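Local coordinates for protein D-alanyl-D-alanine carboxypeptidase DacB2 (Mycobacterium tuberculosis H37Rv, PDB 4RYE) that shows D,D-carboxypeptidase activity on synthetic pentapeptides and probably trims the D-Ala-D-Ala end of peptidoglycan stem peptides, at residues Ile49-Ala54 with Val160-Ala165. Sequence-based numbering, arbitrary orientation.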
loop_
_atom_site.group_PDB
_atom_site.type_symbol
_atom_site.label_atom_id
_atom_site.label_comp_id
_atom_site.label_asym_id
_atom_site.label_seq_id
_atom_site.Cartn_x
_atom_site.Cartn_y
_atom_site.Cartn_z
ATOM N N ILE A 49 -3.936 1.805 2.765
ATOM C CA ILE A 49 -3.669 2.710 3.879
ATOM C C ILE A 49 -2.719 2.084 4.906
ATOM O O ILE A 49 -2.133 2.792 5.722
ATOM C CB ILE A 49 -4.975 3.191 4.562
ATOM C CG1 ILE A 49 -4.820 4.617 5.102
ATOM C CG2 ILE A 49 -5.381 2.252 5.686
ATOM C CD1 ILE A 49 -4.580 5.666 4.036
ATOM N N LYS A 50 -2.541 0.763 4.856
ATOM C CA LYS A 50 -1.554 0.114 5.731
ATOM C C LYS A 50 -0.132 0.616 5.476
ATOM O O LYS A 50 0.722 0.534 6.351
ATOM C CB LYS A 50 -1.604 -1.416 5.596
ATOM C CG LYS A 50 -2.853 -2.073 6.202
ATOM C CD LYS A 50 -2.797 -3.584 5.982
ATOM C CE LYS A 50 -3.841 -4.339 6.799
ATOM N NZ LYS A 50 -5.171 -4.284 6.153
ATOM N N VAL A 51 0.132 1.126 4.279
ATOM C CA VAL A 51 1.437 1.726 3.995
ATOM C C VAL A 51 1.660 2.961 4.869
ATOM O O VAL A 51 2.763 3.201 5.381
ATOM C CB VAL A 51 1.569 2.115 2.501
ATOM C CG1 VAL A 51 2.917 2.776 2.237
ATOM C CG2 VAL A 51 1.398 0.885 1.601
ATOM N N LEU A 52 0.615 3.755 5.034
ATOM C CA LEU A 52 0.671 4.915 5.911
ATOM C C LEU A 52 0.877 4.499 7.372
ATOM O O LEU A 52 1.625 5.138 8.104
ATOM C CB LEU A 52 -0.607 5.736 5.760
ATOM C CG LEU A 52 -0.648 7.089 6.463
ATOM C CD1 LEU A 52 0.521 7.946 5.988
ATOM C CD2 LEU A 52 -1.985 7.772 6.195
ATOM N N LEU A 53 0.226 3.422 7.801
ATOM C CA LEU A 53 0.469 2.902 9.151
ATOM C C LEU A 53 1.927 2.466 9.286
ATOM O O LEU A 53 2.573 2.743 10.295
ATOM C CB LEU A 53 -0.463 1.719 9.455
ATOM C CG LEU A 53 -0.171 0.964 10.757
ATOM C CD1 LEU A 53 -0.318 1.871 11.961
ATOM C CD2 LEU A 53 -1.098 -0.244 10.875
ATOM N N ALA A 54 2.449 1.786 8.267
ATOM C CA ALA A 54 3.844 1.343 8.284
ATOM C C ALA A 54 4.827 2.507 8.453
ATOM O O ALA A 54 5.809 2.393 9.190
ATOM C CB ALA A 54 4.182 0.522 7.019
ATOM N N VAL A 160 2.303 9.377 -3.429
ATOM C CA VAL A 160 3.067 10.276 -2.577
ATOM C C VAL A 160 3.433 9.549 -1.290
ATOM O O VAL A 160 4.574 9.618 -0.804
ATOM C CB VAL A 160 2.266 11.565 -2.283
ATOM C CG1 VAL A 160 2.913 12.371 -1.149
ATOM C CG2 VAL A 160 2.152 12.415 -3.567
ATOM N N ILE A 161 2.471 8.829 -0.735
ATOM C CA ILE A 161 2.720 8.087 0.502
ATOM C C ILE A 161 3.680 6.925 0.245
ATOM O O ILE A 161 4.613 6.693 1.021
ATOM C CB ILE A 161 1.385 7.585 1.114
ATOM C CG1 ILE A 161 0.640 8.762 1.753
ATOM C CG2 ILE A 161 1.624 6.486 2.150
ATOM C CD1 ILE A 161 -0.873 8.569 1.890
ATOM N N PHE A 162 3.475 6.207 -0.855
ATOM C CA PHE A 162 4.348 5.082 -1.175
ATOM C C PHE A 162 5.789 5.504 -1.466
ATOM O O PHE A 162 6.745 4.776 -1.180
ATOM C CB PHE A 162 3.808 4.301 -2.365
ATOM C CG PHE A 162 4.283 2.881 -2.401
ATOM C CD1 PHE A 162 3.697 1.927 -1.588
ATOM C CD2 PHE A 162 5.318 2.497 -3.239
ATOM C CE1 PHE A 162 4.131 0.605 -1.612
ATOM C CE2 PHE A 162 5.764 1.176 -3.269
ATOM C CZ PHE A 162 5.166 0.230 -2.450
ATOM N N ARG A 163 5.933 6.662 -2.080
ATOM C CA ARG A 163 7.242 7.215 -2.394
ATOM C C ARG A 163 8.021 7.491 -1.108
ATOM O O ARG A 163 9.226 7.222 -1.020
ATOM C CB ARG A 163 7.049 8.502 -3.198
ATOM C CG ARG A 163 8.306 9.128 -3.709
ATOM C CD ARG A 163 7.954 10.215 -4.715
ATOM N NE ARG A 163 9.151 10.862 -5.225
ATOM C CZ ARG A 163 9.259 12.165 -5.435
ATOM N NH1 ARG A 163 8.230 12.971 -5.173
ATOM N NH2 ARG A 163 10.398 12.658 -5.893
ATOM N N ALA A 164 7.326 8.012 -0.103
ATOM C CA ALA A 164 7.949 8.259 1.195
ATOM C C ALA A 164 8.345 6.940 1.850
ATOM O O ALA A 164 9.412 6.835 2.468
ATOM C CB ALA A 164 7.004 9.055 2.110
ATOM N N ALA A 165 7.482 5.934 1.731
ATOM C CA ALA A 165 7.756 4.638 2.329
ATOM C C ALA A 165 8.948 3.954 1.662
ATOM O O ALA A 165 9.776 3.356 2.338
ATOM C CB ALA A 165 6.515 3.738 2.283
#
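In the penicillin-binding fold of this S11 peptidase, the helix that carries the SxxK lysine rests through Val51 and Leu52 on Ile161, Phe162 and Ala165 of helix 155-166. The two short segments run roughly the same way, their axes 9.6 Å apart and inclined by 37°. Val51 is at the centre of the contact: CG1 stands anti to its backbone N (chi1 178°) and meets Ile161 and Phe162 on one turn of the partner helix and Ala165 on the next. Val51 CG1 lies 3.9 Å from Ile161 CG2, and Val51 CG2 4.1 Å from Phe162 CD1, so both methyls touch that helix. Val51 CG1 meets the Phe162 ring obliquely, 4.0 Å from CD1, the two side chains crossing at about a right angle. Ile161 CG2 also reaches the second residue, 4.3 Å from Leu52 CD1. No hydrogen bond crosses; the side chains that meet are all apolar, and buried. Lys50, the probable proton acceptor, points its chain to a different side of helix 50-60, where NZ bonds Ser47 OG, Asn104 OD1 and Ser142 O. Phe171 of helix 169-176 touches Val51, Ala54 and Ala165, next to the tightest touch, Val51 CG1 to Ala165 CB at 3.7 Å.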